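Local coordinates for ThiJ/PfpI domain protein (PDB 4HCJ), which is of unknown exact function but belongs to the DJ-1/PfpI family, binds magnesium and is probably a hydrolase, at residues 62-76 and 93-107. Sequence-based numbering, arbitrary orientation. Where two conformers were deposited one is given.
Sequences FSEVDAVEFDAVVFV and LAKLFLDNQKIVAGI
V73 holds CG1 between its backbone N and carbonyl carbon (chi1 61°), and F97 keeps its ring beside its backbone N (chi1 -86°), bringing the methyl against the ring. They join strand 72-75 to helix 88-99 in a beta-alpha-beta crossover of the DJ-1/PfpI alpha-beta-alpha sandwich. V73 CB sits over the centre of the F97 ring, 3.7 Å from its centroid, in a CH-pi contact. A67 CB lies over the opposite face, offset toward the rim. V65 CG1 and F70 CB meet the ring at its edge, in plane. A leucine in place of F97 would probably leave A67 and V73 with a gap between them and F70 CB without its edge contact. One turn earlier, L93 puts CD1 against the F62 ring and CD2 against V65. F75 turns its ring edge to the helix, with CZ 3.7 Å from A94 CB.

Strands 72-75 and 103-107 run parallel as central neighbours. Backbone hydrogen bonds alternate: I103 N to D71 O, V73 N to I103 O, A105 N to V73 O, F75 N to A105 O and I107 N to F75 O. On the sheet's other face, F165 of helix 162-174 packs on V74 and A105.

A Schellman motif at Q101 ends the helix. The K102 chain bends at chi2 (-68°) and chi4, carrying NZ back to the 67-70 turn. K102 NZ donates to F70 O at 2.8 Å, nearly in line with the C=O bond. K102 NZ also donates to A67 O at 3.0 Å from above the carbonyl plane, while F70 N reaches that oxygen from the opposite face.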
loop_
_atom_site.group_PDB
_atom_site.type_symbol
_atom_site.label_atom_id
_atom_site.label_comp_id
_atom_site.label_asym_id
_atom_site.label_seq_id
_atom_site.Cartn_x
_atom_site.Cartn_y
_atom_site.Cartn_z
ATOM N N PHE A 62 -8.578 9.949 4.479
ATOM C CA PHE A 62 -9.117 8.908 3.596
ATOM C C PHE A 62 -10.349 9.440 2.855
ATOM O O PHE A 62 -10.537 9.181 1.650
ATOM C CB PHE A 62 -9.515 7.654 4.385
ATOM C CG PHE A 62 -8.390 7.010 5.147
ATOM C CD1 PHE A 62 -7.107 6.935 4.626
ATOM C CD2 PHE A 62 -8.623 6.485 6.407
ATOM C CE1 PHE A 62 -6.086 6.330 5.346
ATOM C CE2 PHE A 62 -7.609 5.883 7.128
ATOM C CZ PHE A 62 -6.338 5.813 6.603
ATOM N N SER A 63 -11.186 10.179 3.573
ATOM C CA SER A 63 -12.434 10.660 3.019
ATOM C C SER A 63 -12.268 11.693 1.917
ATOM O O SER A 63 -13.240 11.971 1.215
ATOM C CB SER A 63 -13.306 11.263 4.115
ATOM O OG SER A 63 -12.695 12.430 4.647
ATOM N N GLU A 64 -11.057 12.250 1.776
ATOM C CA GLU A 64 -10.751 13.252 0.755
ATOM C C GLU A 64 -10.133 12.666 -0.500
ATOM O O GLU A 64 -9.871 13.379 -1.455
ATOM C CB GLU A 64 -9.809 14.318 1.329
ATOM C CG GLU A 64 -10.464 15.169 2.415
ATOM C CD GLU A 64 -9.499 16.087 3.158
ATOM O OE1 GLU A 64 -8.294 15.768 3.271
ATOM O OE2 GLU A 64 -9.958 17.132 3.658
ATOM N N VAL A 65 -9.914 11.362 -0.511
ATOM C CA VAL A 65 -9.252 10.738 -1.647
ATOM C C VAL A 65 -10.177 10.624 -2.844
ATOM O O VAL A 65 -11.301 10.144 -2.722
ATOM C CB VAL A 65 -8.737 9.349 -1.261
ATOM C CG1 VAL A 65 -8.283 8.561 -2.496
ATOM C CG2 VAL A 65 -7.619 9.485 -0.240
ATOM N N ASP A 66 -9.677 11.070 -3.993
ATOM C CA ASP A 66 -10.351 10.915 -5.276
ATOM C C ASP A 66 -9.445 10.055 -6.144
ATOM O O ASP A 66 -8.327 10.456 -6.476
ATOM C CB ASP A 66 -10.569 12.285 -5.926
ATOM C CG ASP A 66 -11.387 12.213 -7.202
ATOM O OD1 ASP A 66 -11.529 11.116 -7.783
ATOM O OD2 ASP A 66 -11.886 13.275 -7.626
ATOM N N ALA A 67 -9.925 8.874 -6.517
ATOM C CA ALA A 67 -9.114 7.953 -7.313
ATOM C C ALA A 67 -8.642 8.522 -8.651
ATOM O O ALA A 67 -7.610 8.108 -9.168
ATOM C CB ALA A 67 -9.843 6.628 -7.530
ATOM N N VAL A 68 -9.388 9.475 -9.201
ATOM C CA VAL A 68 -9.035 10.050 -10.499
ATOM C C VAL A 68 -7.703 10.796 -10.446
ATOM O O VAL A 68 -7.084 11.046 -11.477
ATOM C CB VAL A 68 -10.154 10.983 -11.041
ATOM C CG1 VAL A 68 -10.109 12.341 -10.361
ATOM C CG2 VAL A 68 -10.043 11.136 -12.550
ATOM N N GLU A 69 -7.251 11.129 -9.237
ATOM C CA GLU A 69 -6.031 11.909 -9.070
ATOM C C GLU A 69 -4.776 11.067 -8.870
ATOM O O GLU A 69 -3.703 11.621 -8.650
ATOM C CB GLU A 69 -6.182 12.868 -7.884
ATOM C CG GLU A 69 -7.335 13.855 -8.030
ATOM C CD GLU A 69 -7.391 14.859 -6.901
ATOM O OE1 GLU A 69 -8.170 15.824 -7.015
ATOM O OE2 GLU A 69 -6.657 14.689 -5.903
ATOM N N PHE A 70 -4.913 9.744 -8.933
ATOM C CA PHE A 70 -3.795 8.835 -8.654
ATOM C C PHE A 70 -3.749 7.667 -9.622
ATOM O O PHE A 70 -4.777 7.236 -10.124
ATOM C CB PHE A 70 -3.899 8.293 -7.225
ATOM C CG PHE A 70 -3.816 9.353 -6.176
ATOM C CD1 PHE A 70 -2.588 9.859 -5.805
ATOM C CD2 PHE A 70 -4.965 9.844 -5.562
ATOM C CE1 PHE A 70 -2.480 10.848 -4.841
ATOM C CE2 PHE A 70 -4.869 10.835 -4.589
ATOM C CZ PHE A 70 -3.623 11.342 -4.237
ATOM N N ASP A 71 -2.549 7.133 -9.852
ATOM C CA ASP A 71 -2.378 5.926 -10.659
ATOM C C ASP A 71 -2.350 4.656 -9.809
ATOM O O ASP A 71 -2.559 3.556 -10.336
ATOM C CB ASP A 71 -1.068 6.000 -11.449
ATOM C CG ASP A 71 -1.022 7.154 -12.427
ATOM O OD1 ASP A 71 -2.091 7.646 -12.860
ATOM O OD2 ASP A 71 0.110 7.548 -12.764
ATOM N N ALA A 72 -2.045 4.787 -8.524
ATOM C CA ALA A 72 -1.835 3.650 -7.635
ATOM C C ALA A 72 -2.116 4.083 -6.217
ATOM O O ALA A 72 -1.936 5.266 -5.873
ATOM C CB ALA A 72 -0.402 3.161 -7.725
ATOM N N VAL A 73 -2.498 3.109 -5.403
ATOM C CA VAL A 73 -2.530 3.249 -3.955
ATOM C C VAL A 73 -1.571 2.227 -3.359
ATOM O O VAL A 73 -1.451 1.106 -3.863
ATOM C CB VAL A 73 -3.974 3.104 -3.400
ATOM C CG1 VAL A 73 -4.572 1.723 -3.703
ATOM C CG2 VAL A 73 -4.016 3.374 -1.910
ATOM N N VAL A 74 -0.873 2.653 -2.311
ATOM C CA VAL A 74 0.100 1.821 -1.599
ATOM C C VAL A 74 -0.268 1.779 -0.124
ATOM O O VAL A 74 -0.250 2.820 0.569
ATOM C CB VAL A 74 1.520 2.382 -1.761
ATOM C CG1 VAL A 74 2.516 1.621 -0.887
ATOM C CG2 VAL A 74 1.943 2.369 -3.231
ATOM N N PHE A 75 -0.594 0.584 0.359
ATOM C CA PHE A 75 -0.911 0.344 1.769
ATOM C C PHE A 75 0.366 -0.026 2.513
ATOM O O PHE A 75 0.944 -1.097 2.291
ATOM C CB PHE A 75 -1.965 -0.766 1.892
ATOM C CG PHE A 75 -3.299 -0.386 1.316
ATOM C CD1 PHE A 75 -4.242 0.277 2.098
ATOM C CD2 PHE A 75 -3.619 -0.675 -0.007
ATOM C CE1 PHE A 75 -5.469 0.660 1.568
ATOM C CE2 PHE A 75 -4.848 -0.285 -0.537
ATOM C CZ PHE A 75 -5.766 0.386 0.252
ATOM N N VAL A 76 0.806 0.870 3.392
ATOM C CA VAL A 76 2.003 0.671 4.192
ATOM C C VAL A 76 1.644 -0.021 5.501
ATOM O O VAL A 76 0.570 0.228 6.062
ATOM C CB VAL A 76 2.700 2.046 4.446
ATOM C CG1 VAL A 76 3.760 1.972 5.535
ATOM C CG2 VAL A 76 3.302 2.570 3.143
ATOM N N LEU A 93 -11.063 2.118 0.159
ATOM C CA LEU A 93 -10.088 2.642 -0.803
ATOM C C LEU A 93 -9.453 1.530 -1.634
ATOM O O LEU A 93 -9.202 1.714 -2.829
ATOM C CB LEU A 93 -9.020 3.485 -0.109
ATOM C CG LEU A 93 -9.514 4.806 0.489
ATOM C CD1 LEU A 93 -8.378 5.520 1.216
ATOM C CD2 LEU A 93 -10.112 5.713 -0.585
ATOM N N ALA A 94 -9.175 0.385 -1.025
ATOM C CA ALA A 94 -8.630 -0.741 -1.781
ATOM C C ALA A 94 -9.582 -1.127 -2.917
ATOM O O ALA A 94 -9.169 -1.303 -4.067
ATOM C CB ALA A 94 -8.392 -1.926 -0.877
ATOM N N LYS A 95 -10.865 -1.248 -2.590
ATOM C CA LYS A 95 -11.865 -1.624 -3.581
ATOM C C LYS A 95 -12.049 -0.532 -4.634
ATOM O O LYS A 95 -12.186 -0.824 -5.825
ATOM C CB LYS A 95 -13.199 -1.934 -2.899
ATOM C CG LYS A 95 -13.119 -3.118 -1.948
ATOM C CD LYS A 95 -14.469 -3.529 -1.401
ATOM C CE LYS A 95 -14.412 -3.727 0.104
ATOM N NZ LYS A 95 -14.641 -2.446 0.833
ATOM N N LEU A 96 -12.045 0.723 -4.186
ATOM C CA LEU A 96 -12.217 1.864 -5.092
ATOM C C LEU A 96 -11.127 1.862 -6.158
ATOM O O LEU A 96 -11.392 2.015 -7.354
ATOM C CB LEU A 96 -12.160 3.175 -4.306
ATOM C CG LEU A 96 -12.228 4.481 -5.106
ATOM C CD1 LEU A 96 -13.603 4.676 -5.685
ATOM C CD2 LEU A 96 -11.821 5.646 -4.204
ATOM N N PHE A 97 -9.881 1.710 -5.726
ATOM C CA PHE A 97 -8.773 1.721 -6.674
ATOM C C PHE A 97 -8.836 0.513 -7.597
ATOM O O PHE A 97 -8.635 0.639 -8.804
ATOM C CB PHE A 97 -7.433 1.836 -5.951
ATOM C CG PHE A 97 -7.040 3.262 -5.657
ATOM C CD1 PHE A 97 -7.686 4.006 -4.691
ATOM C CD2 PHE A 97 -6.017 3.863 -6.370
ATOM C CE1 PHE A 97 -7.324 5.318 -4.448
ATOM C CE2 PHE A 97 -5.651 5.184 -6.133
ATOM C CZ PHE A 97 -6.311 5.909 -5.172
ATOM N N LEU A 98 -9.131 -0.664 -7.043
ATOM C CA LEU A 98 -9.224 -1.854 -7.892
ATOM C C LEU A 98 -10.295 -1.676 -8.963
ATOM O O LEU A 98 -10.071 -1.968 -10.142
ATOM C CB LEU A 98 -9.495 -3.112 -7.079
ATOM C CG LEU A 98 -9.229 -4.403 -7.863
ATOM C CD1 LEU A 98 -7.736 -4.657 -8.048
ATOM C CD2 LEU A 98 -9.913 -5.575 -7.187
ATOM N N ASP A 99 -11.469 -1.208 -8.549
ATOM C CA ASP A 99 -12.609 -1.086 -9.466
ATOM C C ASP A 99 -12.394 -0.023 -10.535
ATOM O O ASP A 99 -13.016 -0.074 -11.589
ATOM C CB ASP A 99 -13.888 -0.793 -8.687
ATOM C CG ASP A 99 -14.367 -1.984 -7.872
ATOM O OD1 ASP A 99 -13.834 -3.100 -8.064
ATOM O OD2 ASP A 99 -15.283 -1.800 -7.045
ATOM N N ASN A 100 -11.519 0.933 -10.252
ATOM C CA ASN A 100 -11.190 1.970 -11.211
ATOM C C ASN A 100 -9.952 1.654 -12.020
ATOM O O ASN A 100 -9.362 2.542 -12.635
ATOM C CB ASN A 100 -11.081 3.323 -10.525
ATOM C CG ASN A 100 -12.441 3.920 -10.246
ATOM O OD1 ASN A 100 -13.066 4.491 -11.138
ATOM N ND2 ASN A 100 -12.926 3.768 -9.035
ATOM N N GLN A 101 -9.570 0.378 -12.019
ATOM C CA GLN A 101 -8.484 -0.119 -12.862
ATOM C C GLN A 101 -7.148 0.536 -12.538
ATOM O O GLN A 101 -6.308 0.710 -13.424
ATOM C CB GLN A 101 -8.816 0.029 -14.354
ATOM C CG GLN A 101 -9.822 -0.990 -14.875
ATOM C CD GLN A 101 -11.199 -0.827 -14.263
ATOM O OE1 GLN A 101 -11.774 0.264 -14.279
ATOM N NE2 GLN A 101 -11.736 -1.913 -13.714
ATOM N N LYS A 102 -6.954 0.887 -11.271
ATOM C CA LYS A 102 -5.675 1.413 -10.807
ATOM C C LYS A 102 -4.828 0.298 -10.206
ATOM O O LYS A 102 -5.286 -0.830 -9.994
ATOM C CB LYS A 102 -5.881 2.466 -9.718
ATOM C CG LYS A 102 -6.862 3.566 -10.039
ATOM C CD LYS A 102 -6.387 4.475 -11.124
ATOM C CE LYS A 102 -7.461 5.515 -11.395
ATOM N NZ LYS A 102 -6.929 6.805 -11.803
ATOM N N ILE A 103 -3.574 0.620 -9.943
ATOM C CA ILE A 103 -2.698 -0.319 -9.250
ATOM C C ILE A 103 -3.012 -0.283 -7.752
ATOM O O ILE A 103 -3.177 0.798 -7.163
ATOM C CB ILE A 103 -1.215 0.008 -9.527
ATOM C CG1 ILE A 103 -0.885 -0.124 -11.033
ATOM C CG2 ILE A 103 -0.266 -0.794 -8.624
ATOM C CD1 ILE A 103 -1.628 -1.152 -11.861
ATOM N N VAL A 104 -3.121 -1.465 -7.159
ATOM C CA VAL A 104 -3.384 -1.602 -5.739
ATOM C C VAL A 104 -2.219 -2.380 -5.151
ATOM O O VAL A 104 -2.028 -3.571 -5.485
ATOM C CB VAL A 104 -4.731 -2.295 -5.464
ATOM C CG1 VAL A 104 -5.040 -2.240 -3.978
ATOM C CG2 VAL A 104 -5.852 -1.643 -6.273
ATOM N N ALA A 105 -1.445 -1.723 -4.296
ATOM C CA ALA A 105 -0.207 -2.309 -3.818
ATOM C C ALA A 105 -0.176 -2.280 -2.299
ATOM O O ALA A 105 -0.653 -1.314 -1.693
ATOM C CB ALA A 105 0.992 -1.563 -4.397
ATOM N N GLY A 106 0.394 -3.301 -1.681
ATOM C CA GLY A 106 0.557 -3.321 -0.245
ATOM C C GLY A 106 1.857 -3.983 0.136
ATOM O O GLY A 106 2.325 -4.910 -0.544
ATOM N N ILE A 107 2.405 -3.552 1.260
ATOM C CA ILE A 107 3.643 -4.092 1.769
ATOM C C ILE A 107 3.517 -4.399 3.244
ATOM O O ILE A 107 2.919 -3.639 4.016
ATOM C CB ILE A 107 4.853 -3.158 1.447
ATOM C CG1 ILE A 107 6.159 -3.738 1.997
ATOM C CG2 ILE A 107 4.611 -1.717 1.905
ATOM C CD1 ILE A 107 7.418 -3.106 1.408
HETATM O O HOH W 1 -7.084 9.129 -13.531
#